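Long-range contact in probable translation initiation factor eIF-2B subunit beta (Schizosaccharomyces pombe, PDB 5B04), which forms part of the eIF2B complex, which catalyses the exchange of GDP for GTP on the gamma subunit of initiation factor eIF2: residues Val37-Met45 with Glu78-Ile88. Sequence-based numbering, arbitrary orientation.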
loop_
_atom_site.group_PDB
_atom_site.type_symbol
_atom_site.label_atom_id
_atom_site.label_comp_id
_atom_site.label_asym_id
_atom_site.label_seq_id
_atom_site.Cartn_x
_atom_site.Cartn_y
_atom_site.Cartn_z
ATOM N N VAL C 37 6.101 -6.061 -36.337
ATOM C CA VAL C 37 6.136 -7.473 -36.700
ATOM C C VAL C 37 4.745 -7.978 -37.079
ATOM O O VAL C 37 4.585 -8.693 -38.068
ATOM C CB VAL C 37 6.708 -8.332 -35.551
ATOM C CG1 VAL C 37 6.429 -9.802 -35.787
ATOM C CG2 VAL C 37 8.203 -8.091 -35.402
ATOM N N ALA C 38 3.743 -7.588 -36.296
ATOM C CA ALA C 38 2.367 -8.015 -36.534
ATOM C C ALA C 38 1.861 -7.566 -37.902
ATOM O O ALA C 38 1.291 -8.359 -38.652
ATOM C CB ALA C 38 1.453 -7.487 -35.438
ATOM N N VAL C 39 2.076 -6.293 -38.220
ATOM C CA VAL C 39 1.618 -5.732 -39.486
ATOM C C VAL C 39 2.306 -6.390 -40.677
ATOM O O VAL C 39 1.645 -6.856 -41.604
ATOM C CB VAL C 39 1.856 -4.210 -39.545
ATOM C CG1 VAL C 39 1.502 -3.670 -40.921
ATOM C CG2 VAL C 39 1.047 -3.506 -38.466
ATOM N N GLU C 40 3.635 -6.430 -40.641
ATOM C CA GLU C 40 4.421 -7.003 -41.731
ATOM C C GLU C 40 4.108 -8.480 -41.956
ATOM O O GLU C 40 4.079 -8.945 -43.095
ATOM C CB GLU C 40 5.916 -6.822 -41.464
ATOM C CG GLU C 40 6.436 -5.431 -41.788
ATOM C CD GLU C 40 6.377 -5.121 -43.272
ATOM O OE1 GLU C 40 6.852 -5.953 -44.073
ATOM O OE2 GLU C 40 5.853 -4.047 -43.638
ATOM N N THR C 41 3.875 -9.210 -40.870
ATOM C CA THR C 41 3.503 -10.617 -40.967
ATOM C C THR C 41 2.165 -10.767 -41.684
ATOM O O THR C 41 2.020 -11.601 -42.579
ATOM C CB THR C 41 3.418 -11.278 -39.576
ATOM O OG1 THR C 41 4.732 -11.382 -39.014
ATOM C CG2 THR C 41 2.810 -12.669 -39.676
ATOM N N ALA C 42 1.198 -9.945 -41.294
ATOM C CA ALA C 42 -0.133 -9.981 -41.892
ATOM C C ALA C 42 -0.089 -9.621 -43.374
ATOM O O ALA C 42 -0.801 -10.213 -44.185
ATOM C CB ALA C 42 -1.070 -9.045 -41.148
ATOM N N LEU C 43 0.750 -8.650 -43.721
ATOM C CA LEU C 43 0.907 -8.228 -45.109
ATOM C C LEU C 43 1.534 -9.327 -45.960
ATOM O O LEU C 43 1.079 -9.599 -47.071
ATOM C CB LEU C 43 1.757 -6.959 -45.194
ATOM C CG LEU C 43 1.117 -5.668 -44.684
ATOM C CD1 LEU C 43 2.123 -4.529 -44.710
ATOM C CD2 LEU C 43 -0.107 -5.321 -45.513
ATOM N N VAL C 44 2.586 -9.949 -45.434
ATOM C CA VAL C 44 3.256 -11.044 -46.123
ATOM C C VAL C 44 2.292 -12.207 -46.333
ATOM O O VAL C 44 2.245 -12.799 -47.411
ATOM C CB VAL C 44 4.501 -11.523 -45.346
ATOM C CG1 VAL C 44 4.961 -12.886 -45.841
ATOM C CG2 VAL C 44 5.622 -10.502 -45.465
ATOM N N MET C 45 1.510 -12.515 -45.303
ATOM C CA MET C 45 0.511 -13.573 -45.391
ATOM C C MET C 45 -0.541 -13.267 -46.448
ATOM O O MET C 45 -1.098 -14.176 -47.059
ATOM C CB MET C 45 -0.164 -13.791 -44.037
ATOM C CG MET C 45 0.689 -14.527 -43.015
ATOM S SD MET C 45 1.328 -16.099 -43.622
ATOM C CE MET C 45 3.008 -15.642 -44.040
ATOM N N GLU C 78 9.403 -12.705 -30.900
ATOM C CA GLU C 78 8.447 -11.735 -31.421
ATOM C C GLU C 78 7.108 -12.433 -31.627
ATOM O O GLU C 78 6.689 -12.685 -32.756
ATOM C CB GLU C 78 8.948 -11.114 -32.727
ATOM C CG GLU C 78 10.239 -10.321 -32.586
ATOM C CD GLU C 78 10.013 -8.907 -32.077
ATOM O OE1 GLU C 78 11.011 -8.189 -31.854
ATOM O OE2 GLU C 78 8.840 -8.513 -31.907
ATOM N N PHE C 79 6.447 -12.738 -30.514
ATOM C CA PHE C 79 5.262 -13.593 -30.499
ATOM C C PHE C 79 4.084 -13.033 -31.292
ATOM O O PHE C 79 3.154 -13.769 -31.623
ATOM C CB PHE C 79 4.827 -13.847 -29.055
ATOM C CG PHE C 79 5.930 -14.350 -28.169
ATOM C CD1 PHE C 79 6.738 -13.464 -27.475
ATOM C CD2 PHE C 79 6.160 -15.708 -28.032
ATOM C CE1 PHE C 79 7.755 -13.923 -26.660
ATOM C CE2 PHE C 79 7.175 -16.174 -27.217
ATOM C CZ PHE C 79 7.973 -15.281 -26.531
ATOM N N SER C 80 4.123 -11.739 -31.588
ATOM C CA SER C 80 3.064 -11.101 -32.363
ATOM C C SER C 80 2.962 -11.711 -33.760
ATOM O O SER C 80 1.880 -11.760 -34.346
ATOM C CB SER C 80 3.302 -9.594 -32.458
ATOM O OG SER C 80 4.607 -9.311 -32.930
ATOM N N CYS C 81 4.093 -12.177 -34.282
ATOM C CA CYS C 81 4.126 -12.853 -35.575
ATOM C C CYS C 81 3.269 -14.112 -35.551
ATOM O O CYS C 81 2.342 -14.259 -36.348
ATOM C CB CYS C 81 5.562 -13.212 -35.962
ATOM S SG CYS C 81 5.722 -14.071 -37.545
ATOM N N GLY C 82 3.588 -15.015 -34.628
ATOM C CA GLY C 82 2.867 -16.266 -34.492
ATOM C C GLY C 82 1.394 -16.068 -34.199
ATOM O O GLY C 82 0.558 -16.864 -34.623
ATOM N N ASN C 83 1.076 -15.001 -33.471
ATOM C CA ASN C 83 -0.309 -14.686 -33.140
ATOM C C ASN C 83 -1.130 -14.366 -34.382
ATOM O O ASN C 83 -2.263 -14.826 -34.522
ATOM C CB ASN C 83 -0.372 -13.518 -32.156
ATOM C CG ASN C 83 0.183 -13.875 -30.791
ATOM O OD1 ASN C 83 0.314 -15.052 -30.451
ATOM N ND2 ASN C 83 0.508 -12.860 -29.999
ATOM N N ILE C 84 -0.551 -13.574 -35.280
ATOM C CA ILE C 84 -1.203 -13.235 -36.539
ATOM C C ILE C 84 -1.444 -14.495 -37.366
ATOM O O ILE C 84 -2.503 -14.656 -37.973
ATOM C CB ILE C 84 -0.368 -12.225 -37.354
ATOM C CG1 ILE C 84 -0.255 -10.900 -36.600
ATOM C CG2 ILE C 84 -0.983 -11.994 -38.725
ATOM C CD1 ILE C 84 -1.590 -10.294 -36.226
ATOM N N ILE C 85 -0.459 -15.389 -37.372
ATOM C CA ILE C 85 -0.579 -16.664 -38.069
ATOM C C ILE C 85 -1.761 -17.466 -37.535
ATOM O O ILE C 85 -2.565 -17.991 -38.304
ATOM C CB ILE C 85 0.705 -17.510 -37.936
ATOM C CG1 ILE C 85 1.921 -16.731 -38.443
ATOM C CG2 ILE C 85 0.561 -18.826 -38.685
ATOM C CD1 ILE C 85 1.860 -16.396 -39.916
ATOM N N ARG C 86 -1.862 -17.547 -36.210
ATOM C CA ARG C 86 -2.925 -18.307 -35.561
ATOM C C ARG C 86 -4.303 -17.718 -35.849
ATOM O O ARG C 86 -5.289 -18.449 -35.947
ATOM C CB ARG C 86 -2.691 -18.370 -34.051
ATOM C CG ARG C 86 -1.446 -19.140 -33.644
ATOM C CD ARG C 86 -1.272 -19.144 -32.133
ATOM N NE ARG C 86 -0.053 -19.836 -31.724
ATOM C CZ ARG C 86 1.104 -19.231 -31.480
ATOM N NH1 ARG C 86 1.206 -17.914 -31.604
ATOM N NH2 ARG C 86 2.162 -19.941 -31.111
ATOM N N ARG C 87 -4.369 -16.397 -35.977
ATOM C CA ARG C 87 -5.626 -15.727 -36.291
ATOM C C ARG C 87 -6.108 -16.102 -37.685
ATOM O O ARG C 87 -7.274 -16.448 -37.879
ATOM C CB ARG C 87 -5.478 -14.207 -36.186
ATOM C CG ARG C 87 -5.272 -13.690 -34.774
ATOM C CD ARG C 87 -5.772 -12.262 -34.650
ATOM N NE ARG C 87 -7.210 -12.178 -34.887
ATOM C CZ ARG C 87 -7.901 -11.043 -34.905
ATOM N NH1 ARG C 87 -7.287 -9.885 -34.703
ATOM N NH2 ARG C 87 -9.208 -11.066 -35.128
ATOM N N ILE C 88 -5.199 -16.030 -38.652
ATOM C CA ILE C 88 -5.519 -16.334 -40.040
ATOM C C ILE C 88 -5.901 -17.803 -40.209
ATOM O O ILE C 88 -6.776 -18.136 -41.008
ATOM C CB ILE C 88 -4.336 -15.988 -40.967
ATOM C CG1 ILE C 88 -3.963 -14.514 -40.805
ATOM C CG2 ILE C 88 -4.675 -16.290 -42.418
ATOM C CD1 ILE C 88 -2.752 -14.100 -41.598
#
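The carboxylate of Glu78 has one face over Val37: CG2 of Val37 lies against this face, 3.6 Å from OE2. The other oxygen, OE1, accepts a hydrogen bond from Gly33 N, just ahead of helix 34-51. Val37 turns its second methyl, CG1, toward the start of helix 79-102, where it meets CB of Cys81 at 3.5 Å and also touches the Ser80 hydroxyl. That hydroxyl has its polar partner in Pro34 O, in the first turn of helix 34-51. Further along, Ile84 faces the two alanines: its CG1 packs on CB of Ala38 at 4.0 Å, while CG2 stands 3.8 Å from CB of Ala42. Thr41 OG1 donates to Val37 O at 2.9 Å from above the carbonyl plane; the backbone N of Thr41 reaches that oxygen from the opposite face. With OG1 turned back beside the backbone N (chi1 -69°), CG2 projects toward Ile84 and Ile85. At the far end Met45, bent at chi2 and chi3, brings SD to 3.8 Å from CD1 of Ile85, the two side chains crossing nearly at right angles, and its CB meets CD1 of Ile88 at 3.6 Å. Helix 57-74 covers the Met45 and Cys81 side, and helix 176-190 packs on Ala38 and Ala42. The axes of segments 37-45 and 79-88 come within 8.1 Å and cross at -38°: two roughly parallel helices packed through residues three and four apart, in the buried core of the N-terminal helical domain of the eIF2B alpha/beta/delta family.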